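Periplasmic binding protein (Roseiflexus sp. RS-1, PDB 5GJ3) binds heme, here two molecules at once, and as a periplasmic heme-binding protein probably delivers it to a bacterial heme-import system. Local coordinates at residues A[192-195]-A[196-200]; A[122-125]-A[126-130]; A[133-136]-A[137-140]; A[38-41]-A[42-45]. All blocks are in the same frame, centred on the assembly; numbering follows the deposited sequence.

Contact 1. Residues A[192-195]-A[196-200]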
loop_
_atom_site.group_PDB
_atom_site.type_symbol
_atom_site.label_atom_id
_atom_site.label_comp_id
_atom_site.label_asym_id
_atom_site.label_seq_id
_atom_site.Cartn_x
_atom_site.Cartn_y
_atom_site.Cartn_z
ATOM N N GLU A 192 -10.127 -23.266 10.297
ATOM C CA GLU A 192 -11.442 -23.020 9.724
ATOM C C GLU A 192 -11.391 -22.080 8.522
ATOM O O GLU A 192 -12.063 -22.330 7.505
ATOM C CB GLU A 192 -12.376 -22.420 10.776
ATOM C CG GLU A 192 -12.729 -23.352 11.935
ATOM C CD GLU A 192 -11.621 -23.527 12.986
ATOM O OE1 GLU A 192 -10.549 -22.876 12.909
ATOM O OE2 GLU A 192 -11.830 -24.338 13.919
ATOM N N VAL A 193 -10.616 -20.989 8.654
ATOM C CA VAL A 193 -10.438 -19.998 7.576
ATOM C C VAL A 193 -9.838 -20.722 6.355
ATOM O O VAL A 193 -10.333 -20.570 5.258
ATOM C CB VAL A 193 -9.502 -18.821 8.036
ATOM C CG1 VAL A 193 -9.285 -17.837 6.897
ATOM C CG2 VAL A 193 -10.094 -18.105 9.267
ATOM N N VAL A 194 -8.797 -21.525 6.583
ATOM C CA VAL A 194 -8.091 -22.258 5.513
ATOM C C VAL A 194 -9.029 -23.261 4.775
ATOM O O VAL A 194 -9.036 -23.304 3.540
ATOM C CB VAL A 194 -6.757 -22.910 5.987
ATOM C CG1 VAL A 194 -6.099 -23.704 4.857
ATOM C CG2 VAL A 194 -5.785 -21.860 6.520
ATOM N N ILE A 195 -9.862 -23.995 5.533
ATOM C CA ILE A 195 -10.849 -24.906 4.922
ATOM C C ILE A 195 -11.799 -24.153 4.045
ATOM O O ILE A 195 -12.044 -24.559 2.912
ATOM C CB ILE A 195 -11.723 -25.666 5.937
ATOM C CG1 ILE A 195 -10.889 -26.648 6.734
ATOM C CG2 ILE A 195 -12.923 -26.302 5.205
ATOM C CD1 ILE A 195 -11.562 -27.108 8.014
ATOM N N ALA A 196 -12.336 -23.044 4.546
ATOM C CA ALA A 196 -13.285 -22.278 3.769
ATOM C C ALA A 196 -12.667 -21.498 2.597
ATOM O O ALA A 196 -13.337 -21.227 1.584
ATOM C CB ALA A 196 -14.045 -21.319 4.686
ATOM N N ALA A 197 -11.432 -21.032 2.738
ATOM C CA ALA A 197 -10.863 -20.207 1.666
ATOM C C ALA A 197 -10.296 -21.098 0.544
ATOM O O ALA A 197 -10.496 -20.791 -0.625
ATOM C CB ALA A 197 -9.778 -19.237 2.184
ATOM N N GLN A 198 -9.594 -22.178 0.913
ATOM C CA GLN A 198 -8.860 -23.050 -0.066
ATOM C C GLN A 198 -8.324 -22.226 -1.258
ATOM O O GLN A 198 -8.725 -22.430 -2.393
ATOM C CB GLN A 198 -9.727 -24.225 -0.534
ATOM C CG GLN A 198 -9.863 -25.274 0.554
ATOM C CD GLN A 198 -8.547 -25.979 0.816
ATOM O OE1 GLN A 198 -8.010 -26.668 -0.061
ATOM N NE2 GLN A 198 -8.030 -25.834 2.021
ATOM N N PRO A 199 -7.410 -21.260 -0.982
ATOM C CA PRO A 199 -7.054 -20.391 -2.093
ATOM C C PRO A 199 -6.229 -21.047 -3.229
ATOM O O PRO A 199 -5.409 -21.959 -2.982
ATOM C CB PRO A 199 -6.189 -19.313 -1.417
ATOM C CG PRO A 199 -5.571 -20.068 -0.251
ATOM C CD PRO A 199 -6.775 -20.840 0.267
ATOM N N ASP A 200 -6.418 -20.500 -4.432
ATOM C CA ASP A 200 -5.650 -20.782 -5.633
ATOM C C ASP A 200 -4.341 -19.994 -5.637
ATOM O O ASP A 200 -3.336 -20.432 -6.229
ATOM C CB ASP A 200 -6.472 -20.332 -6.875
ATOM C CG ASP A 200 -7.728 -21.176 -7.076
ATOM O OD1 ASP A 200 -7.545 -22.424 -7.193
ATOM O OD2 ASP A 200 -8.863 -20.619 -7.118
#

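Contact 2. Residues A[122-125]-A[126-130]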
loop_
_atom_site.group_PDB
_atom_site.type_symbol
_atom_site.label_atom_id
_atom_site.label_comp_id
_atom_site.label_asym_id
_atom_site.label_seq_id
_atom_site.Cartn_x
_atom_site.Cartn_y
_atom_site.Cartn_z
ATOM N N ALA A 122 -1.898 12.369 -12.287
ATOM C CA ALA A 122 -3.169 11.670 -12.038
ATOM C C ALA A 122 -3.698 10.994 -13.323
ATOM O O ALA A 122 -4.170 9.871 -13.256
ATOM C CB ALA A 122 -4.245 12.603 -11.495
ATOM N N ALA A 123 -3.637 11.703 -14.457
ATOM C CA ALA A 123 -4.104 11.194 -15.778
ATOM C C ALA A 123 -3.312 9.930 -16.167
ATOM O O ALA A 123 -3.889 8.986 -16.665
ATOM C CB ALA A 123 -3.943 12.274 -16.843
ATOM N N GLN A 124 -2.002 9.935 -15.926
ATOM C CA GLN A 124 -1.167 8.775 -16.181
ATOM C C GLN A 124 -1.475 7.594 -15.253
ATOM O O GLN A 124 -1.519 6.446 -15.700
ATOM C CB GLN A 124 0.306 9.163 -16.075
ATOM C CG GLN A 124 1.304 8.053 -16.395
ATOM C CD GLN A 124 1.180 7.451 -17.809
ATOM O OE1 GLN A 124 0.745 8.119 -18.780
ATOM N NE2 GLN A 124 1.587 6.172 -17.943
ATOM N N VAL A 125 -1.634 7.867 -13.953
ATOM C CA VAL A 125 -1.959 6.823 -13.001
ATOM C C VAL A 125 -3.300 6.195 -13.380
ATOM O O VAL A 125 -3.391 4.969 -13.447
ATOM C CB VAL A 125 -1.901 7.324 -11.542
ATOM C CG1 VAL A 125 -2.364 6.243 -10.585
ATOM C CG2 VAL A 125 -0.465 7.748 -11.206
ATOM N N GLU A 126 -4.304 7.023 -13.689
ATOM C CA GLU A 126 -5.626 6.535 -14.105
ATOM C C GLU A 126 -5.572 5.711 -15.397
ATOM O O GLU A 126 -6.293 4.711 -15.502
ATOM C CB GLU A 126 -6.628 7.678 -14.298
ATOM C CG GLU A 126 -6.890 8.493 -13.029
ATOM C CD GLU A 126 -8.115 8.060 -12.231
ATOM O OE1 GLU A 126 -8.835 7.145 -12.668
ATOM O OE2 GLU A 126 -8.375 8.646 -11.149
ATOM N N ALA A 127 -4.740 6.132 -16.363
ATOM C CA ALA A 127 -4.485 5.352 -17.569
ATOM C C ALA A 127 -3.838 4.002 -17.243
ATOM O O ALA A 127 -4.251 2.992 -17.800
ATOM C CB ALA A 127 -3.609 6.125 -18.566
ATOM N N GLU A 128 -2.845 3.965 -16.348
ATOM C CA GLU A 128 -2.255 2.680 -15.984
ATOM C C GLU A 128 -3.256 1.713 -15.258
ATOM O O GLU A 128 -3.243 0.488 -15.486
ATOM C CB GLU A 128 -0.916 2.851 -15.234
ATOM C CG GLU A 128 0.160 3.533 -16.114
ATOM C CD GLU A 128 1.491 3.835 -15.410
ATOM O OE1 GLU A 128 1.703 3.393 -14.263
ATOM O OE2 GLU A 128 2.363 4.536 -16.007
ATOM N N ILE A 129 -4.109 2.271 -14.405
ATOM C CA ILE A 129 -5.156 1.506 -13.698
ATOM C C ILE A 129 -6.162 0.975 -14.736
ATOM O O ILE A 129 -6.512 -0.212 -14.696
ATOM C CB ILE A 129 -5.859 2.376 -12.635
ATOM C CG1 ILE A 129 -4.884 2.651 -11.488
ATOM C CG2 ILE A 129 -7.171 1.722 -12.151
ATOM C CD1 ILE A 129 -5.359 3.716 -10.502
ATOM N N ALA A 130 -6.573 1.838 -15.682
ATOM C CA ALA A 130 -7.456 1.429 -16.798
ATOM C C ALA A 130 -6.934 0.255 -17.594
ATOM O O ALA A 130 -7.693 -0.682 -17.892
ATOM C CB ALA A 130 -7.781 2.607 -17.742
#

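Contact 3. Residues A[133-136]-A[137-140]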
loop_
_atom_site.group_PDB
_atom_site.type_symbol
_atom_site.label_atom_id
_atom_site.label_comp_id
_atom_site.label_asym_id
_atom_site.label_seq_id
_atom_site.Cartn_x
_atom_site.Cartn_y
_atom_site.Cartn_z
ATOM N N ARG A 133 -7.107 -3.010 -15.621
ATOM C CA ARG A 133 -8.506 -3.457 -15.503
ATOM C C ARG A 133 -9.009 -4.099 -16.800
ATOM O O ARG A 133 -9.746 -5.110 -16.778
ATOM C CB ARG A 133 -9.420 -2.306 -15.085
ATOM C CG ARG A 133 -9.328 -1.975 -13.596
ATOM C CD ARG A 133 -10.416 -0.957 -13.303
ATOM N NE ARG A 133 -11.137 -1.272 -12.108
ATOM C CZ ARG A 133 -12.428 -1.037 -11.930
ATOM N NH1 ARG A 133 -13.146 -0.535 -12.910
ATOM N NH2 ARG A 133 -13.007 -1.333 -10.778
ATOM N N ASP A 134 -8.565 -3.526 -17.923
ATOM C CA ASP A 134 -8.816 -4.113 -19.234
ATOM C C ASP A 134 -8.153 -5.506 -19.327
ATOM O O ASP A 134 -8.735 -6.461 -19.867
ATOM C CB ASP A 134 -8.251 -3.156 -20.288
ATOM C CG ASP A 134 -8.217 -3.752 -21.645
ATOM O OD1 ASP A 134 -7.271 -4.524 -21.936
ATOM O OD2 ASP A 134 -9.138 -3.457 -22.445
ATOM N N LEU A 135 -6.918 -5.644 -18.840
ATOM C CA LEU A 135 -6.328 -7.008 -18.830
ATOM C C LEU A 135 -7.095 -7.963 -17.908
ATOM O O LEU A 135 -7.239 -9.194 -18.197
ATOM C CB LEU A 135 -4.852 -6.958 -18.426
ATOM C CG LEU A 135 -3.923 -6.346 -19.476
ATOM C CD1 LEU A 135 -2.589 -6.100 -18.787
ATOM C CD2 LEU A 135 -3.788 -7.332 -20.648
ATOM N N ALA A 136 -7.578 -7.427 -16.788
ATOM C CA ALA A 136 -8.315 -8.243 -15.827
ATOM C C ALA A 136 -9.652 -8.777 -16.412
ATOM O O ALA A 136 -10.130 -9.820 -15.995
ATOM C CB ALA A 136 -8.549 -7.493 -14.504
ATOM N N ARG A 137 -10.262 -8.038 -17.337
ATOM C CA ARG A 137 -11.480 -8.479 -18.042
ATOM C C ARG A 137 -11.306 -9.754 -18.879
ATOM O O ARG A 137 -12.272 -10.394 -19.201
ATOM C CB ARG A 137 -12.044 -7.357 -18.923
ATOM C CG ARG A 137 -12.847 -6.381 -18.133
ATOM C CD ARG A 137 -13.397 -5.246 -18.994
ATOM N NE ARG A 137 -13.861 -4.213 -18.071
ATOM C CZ ARG A 137 -13.189 -3.106 -17.751
ATOM N NH1 ARG A 137 -12.024 -2.806 -18.314
ATOM N NH2 ARG A 137 -13.711 -2.271 -16.880
ATOM N N ARG A 138 -10.089 -10.159 -19.207
ATOM C CA ARG A 138 -9.910 -11.446 -19.867
ATOM C C ARG A 138 -10.173 -12.657 -18.940
ATOM O O ARG A 138 -10.187 -13.800 -19.402
ATOM C CB ARG A 138 -8.485 -11.559 -20.367
ATOM C CG ARG A 138 -7.990 -10.355 -21.195
ATOM C CD ARG A 138 -6.532 -10.580 -21.522
ATOM N NE ARG A 138 -5.728 -10.664 -20.294
ATOM C CZ ARG A 138 -4.493 -11.144 -20.224
ATOM N NH1 ARG A 138 -3.855 -11.572 -21.294
ATOM N NH2 ARG A 138 -3.857 -11.183 -19.071
ATOM N N ILE A 139 -10.291 -12.420 -17.633
ATOM C CA ILE A 139 -10.379 -13.537 -16.699
ATOM C C ILE A 139 -11.851 -13.934 -16.651
ATOM O O ILE A 139 -12.699 -13.174 -16.214
ATOM C CB ILE A 139 -9.794 -13.234 -15.301
ATOM C CG1 ILE A 139 -8.262 -13.075 -15.375
ATOM C CG2 ILE A 139 -10.119 -14.385 -14.329
ATOM C CD1 ILE A 139 -7.659 -12.350 -14.176
ATOM N N THR A 140 -12.166 -15.120 -17.142
ATOM C CA THR A 140 -13.559 -15.553 -17.078
ATOM C C THR A 140 -13.729 -16.596 -15.969
ATOM O O THR A 140 -14.862 -16.885 -15.556
ATOM C CB THR A 140 -14.028 -16.134 -18.421
ATOM O OG1 THR A 140 -13.170 -17.215 -18.739
ATOM C CG2 THR A 140 -13.983 -15.085 -19.540
HETATM O O HOH W 1 -5.519 -10.756 -16.718
#

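Contact 4. Residues A[38-41]-A[42-45]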
loop_
_atom_site.group_PDB
_atom_site.type_symbol
_atom_site.label_atom_id
_atom_site.label_comp_id
_atom_site.label_asym_id
_atom_site.label_seq_id
_atom_site.Cartn_x
_atom_site.Cartn_y
_atom_site.Cartn_z
ATOM N N PRO A 38 11.223 6.787 -3.302
ATOM C CA PRO A 38 12.348 5.972 -3.915
ATOM C C PRO A 38 13.374 5.618 -2.828
ATOM O O PRO A 38 13.818 6.527 -2.096
ATOM C CB PRO A 38 12.971 6.928 -4.966
ATOM C CG PRO A 38 12.230 8.234 -4.886
ATOM C CD PRO A 38 11.302 8.218 -3.688
ATOM N N PRO A 39 13.705 4.314 -2.648
ATOM C CA PRO A 39 14.496 3.963 -1.434
ATOM C C PRO A 39 15.896 4.627 -1.356
ATOM O O PRO A 39 16.382 4.953 -0.251
ATOM C CB PRO A 39 14.614 2.417 -1.521
ATOM C CG PRO A 39 14.446 2.115 -2.950
ATOM C CD PRO A 39 13.433 3.115 -3.463
ATOM N N GLU A 40 16.501 4.873 -2.520
ATOM C CA GLU A 40 17.844 5.471 -2.556
ATOM C C GLU A 40 17.835 6.886 -1.952
ATOM O O GLU A 40 18.806 7.291 -1.307
ATOM C CB GLU A 40 18.412 5.491 -3.974
ATOM C CG GLU A 40 18.423 4.138 -4.691
ATOM C CD GLU A 40 19.215 3.049 -3.971
ATOM O OE1 GLU A 40 20.294 3.356 -3.401
ATOM O OE2 GLU A 40 18.751 1.877 -3.979
ATOM N N ARG A 41 16.725 7.605 -2.146
ATOM C CA ARG A 41 16.588 8.991 -1.674
ATOM C C ARG A 41 16.077 9.052 -0.241
ATOM O O ARG A 41 16.666 9.746 0.580
ATOM C CB ARG A 41 15.764 9.820 -2.672
ATOM C CG ARG A 41 16.294 9.587 -4.091
ATOM C CD ARG A 41 16.066 10.673 -5.133
ATOM N NE ARG A 41 16.345 12.006 -4.609
ATOM C CZ ARG A 41 15.941 13.135 -5.181
ATOM N NH1 ARG A 41 15.256 13.097 -6.316
ATOM N NH2 ARG A 41 16.202 14.307 -4.607
ATOM N N THR A 42 15.037 8.272 0.102
ATOM C CA THR A 42 14.446 8.381 1.439
ATOM C C THR A 42 15.334 7.800 2.542
ATOM O O THR A 42 15.247 8.232 3.697
ATOM C CB THR A 42 13.013 7.733 1.518
ATOM O OG1 THR A 42 13.111 6.335 1.250
ATOM C CG2 THR A 42 12.060 8.342 0.471
ATOM N N LYS A 43 16.219 6.844 2.208
ATOM C CA LYS A 43 17.161 6.332 3.236
ATOM C C LYS A 43 18.080 7.443 3.725
ATOM O O LYS A 43 18.545 7.399 4.828
ATOM C CB LYS A 43 18.005 5.141 2.730
ATOM C CG LYS A 43 19.091 5.530 1.742
ATOM C CD LYS A 43 19.686 4.314 1.038
ATOM C CE LYS A 43 21.048 4.630 0.472
ATOM N NZ LYS A 43 21.298 3.671 -0.640
ATOM N N MET A 44 18.307 8.462 2.909
ATOM C CA MET A 44 19.187 9.556 3.335
ATOM C C MET A 44 18.510 10.607 4.224
ATOM O O MET A 44 19.147 11.572 4.614
ATOM C CB MET A 44 19.792 10.240 2.110
ATOM C CG MET A 44 20.467 9.268 1.143
ATOM S SD MET A 44 21.965 8.445 1.753
ATOM C CE MET A 44 21.646 7.809 3.407
ATOM N N LEU A 45 17.224 10.458 4.540
ATOM C CA LEU A 45 16.536 11.602 5.179
ATOM C C LEU A 45 16.265 11.380 6.648
ATOM O O LEU A 45 16.105 10.251 7.081
ATOM C CB LEU A 45 15.250 11.930 4.410
ATOM C CG LEU A 45 15.370 12.509 3.007
ATOM C CD1 LEU A 45 14.028 12.463 2.294
ATOM C CD2 LEU A 45 15.885 13.931 3.045
#

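Contact 1. Residues A[192-195]-A[196-200]
Val194 O takes two hydrogen bonds from Gln198 at the C-terminal end of helix 191-197, where Gln198, with positive phi (33°), is the first residue to leave the helix and folds its side chain back onto the last turn. The backbone Gln198 N donates at 2.9 Å, and the side-chain amide Gln198 NE2 adds a second bond to Val194 O at 3.1 Å. The two donors come to the oxygen from opposite faces of its carbonyl plane, with NE2 well above that plane rather than on a lone pair. CG stands beside the backbone N (chi1 -74°) and the chain bends again at chi2, which carries Gln198 CG to 3.3 Å from Ile195 O; the two side chains cross at about a right angle, with Gln198 NE2 4.0 Å from Val194 CG1. The preceding helical bonds run from Ala196 N to Glu192 O and from Ala197 N to Val193 O, that of Gln198 N being the last of the three. Val194 packs against Leu189 and Thr227, while Ala197 and Pro199 both rest on Leu146 of strand 144-151. Beyond the helix end, Asp200 OD1 makes a salt bridge to Arg269 NE and a hydrogen bond to Ser268 OG, and Asp200 OD2 accepts from the backbone N of His144, a zinc ligand.

Contact 2. Residues A[122-125]-A[126-130]
Glu126 N donates to Ala122 O at 2.9 Å, the first of four successive i to i+4 backbone bonds across these two and a half turns of the long helix 115-136. The Glu126 side chain runs back along the helix, CG lying 3.1 Å from Ala122 O, before it bends at chi2. Ala127 follows with its own backbone bond to Ala123 O. Glu128 carries the polar contact, an i to i+4 side-chain bridge on the helix that joins the two lobes: besides its main-chain bond to Gln124 O, its OE2 accepts from Gln124 NE2 at 2.7 Å, a short and nearly straight bond (167°). Gln124 reaches across because CG swings away from the backbone N (chi1 -177°) and the chain then kinks at chi2. The oxygen lies in the plane of the Gln124 amide, whereas the nitrogen meets Glu128 OE2 on its anti side, with amide and carboxylate planes 79° apart. The other oxygen, OE1, accepts from Gln252 NE2; a leucine in place of Glu128 would probably leave the amides of Gln124 and Gln252 without the carboxylate both use, and free to turn. Ile129 closes the series, its CD1 3.9 Å from Val125 CG1. Here the helix beds into its neighbours: Val125 rests on Pro101 and Ile105 of helix 100-111, and Ile129 on Thr250 and Leu254 of helix 250-267.

Contact 3. Residues A[133-136]-A[137-140]
Leu135 and Arg138 run alongside each other in one direction where helix 115-136 gives out into a type I beta turn from Ala136 to Ile139. Leu135 CD2 sits over the centre of one face of the Arg138 guanidinium, 3.9 Å from CZ, while Leu135 O lies at the edge of the same group and in its plane. Arg138 NE donates to that oxygen at 3.0 Å, in the carbonyl plane and on a lone pair. The bend of the arginine at chi3 (-61°) turns NE back onto the carbonyl. Arg138 N also donates to Leu135 O, from well above the carbonyl plane, and a water bonded to Arg138 NH2 at 2.9 Å donates to the oxygen as well. The turn itself is closed by Ile139 N bonding to Ala136 O at 3.1 Å. Arg137 takes the other direction: its extended chain runs back past Arg133 O and leaves NH2 4.4 Å from Arg133 NH1. Helix 250-267 lies alongside, its Thr258 touching Leu135, Ala136 and Ile139, and its Tyr262 making a cation-pi contact with Arg138. Chemically, one carbonyl at the negative end of the helix dipole gathers three donors and one positive charge, which is likely to favour the ending here; the two close surface arginines probably repel each other mildly, though nearby Asp134 may partly offset the charge of Arg137.

Contact 4. Residues A[38-41]-A[42-45]
Glu40 on the short helix 39-42 forms a salt bridge with Lys43 just beyond its end, Glu40 OE1 to Lys43 NZ at 3.0 Å. The two side chains keep a common heading, and the ammonium meets the oxygen from above the carboxylate plane. Lys43 reaches it with CG in the crowded position between backbone N and carbonyl carbon (chi1 73°), the chain extended beyond; on the way Lys43 CG passes 3.4 Å from Pro39 O. The backbone bonds come next. Pro38, at the N-cap position and preceded by a cis peptide bond, offers its carbonyl to both Arg41 N and Thr42 N, the latter at 3.1 Å and almost straight (171°). Lys43 N binds Pro39 O, and Met44 N reaches Arg41 O at 3.1 Å from above the carbonyl plane. A type I turn from Thr42 to Leu45 follows, closed by Leu45 N on Thr42 O at 3.1 Å. Thr42 faces inward: OG1 is hydrogen-bonded to Ala35 O, CG2 lies 4.2 Å from Pro38 CD, and Thr16 and Phe20 of helix 13-21 cover it. A valine at this position would probably leave Ala35 O without its hydroxyl partner, weakening the tie between the helix and the preceding loop. Leu45 packs on Val28 and Val31. Polar bonds thus hold the buried and the outer face of a one-turn helix that lies, in sequence, between the heme-pocket residues Ser34 and Tyr50; the ion pair is at an exposed surface, where solvent would probably weaken it, while the threonine bond is buried.

Along the chain the order is contact 4, contact 2, contact 3, contact 1. Contact 4 follows strand 28-31 of the parallel sheet in the first lobe; contact 1 leads into strand 201-205 of the mixed sheet in the second. The centres of contacts 1 and 4 stand about 39 Å apart, on opposite sides of the chain's centre. Contacts 2 and 3, about 16 Å between centres, share helix 115-136, the long connection between the lobes typical of this class of binding protein, with helix 250-267 packed beside both. Contact 3 ends that helix and comes within about 10 Å of contact 1 by nearest atoms. The two hemes lie between the lobes, which a single stiff helix would probably keep at a nearly fixed spacing.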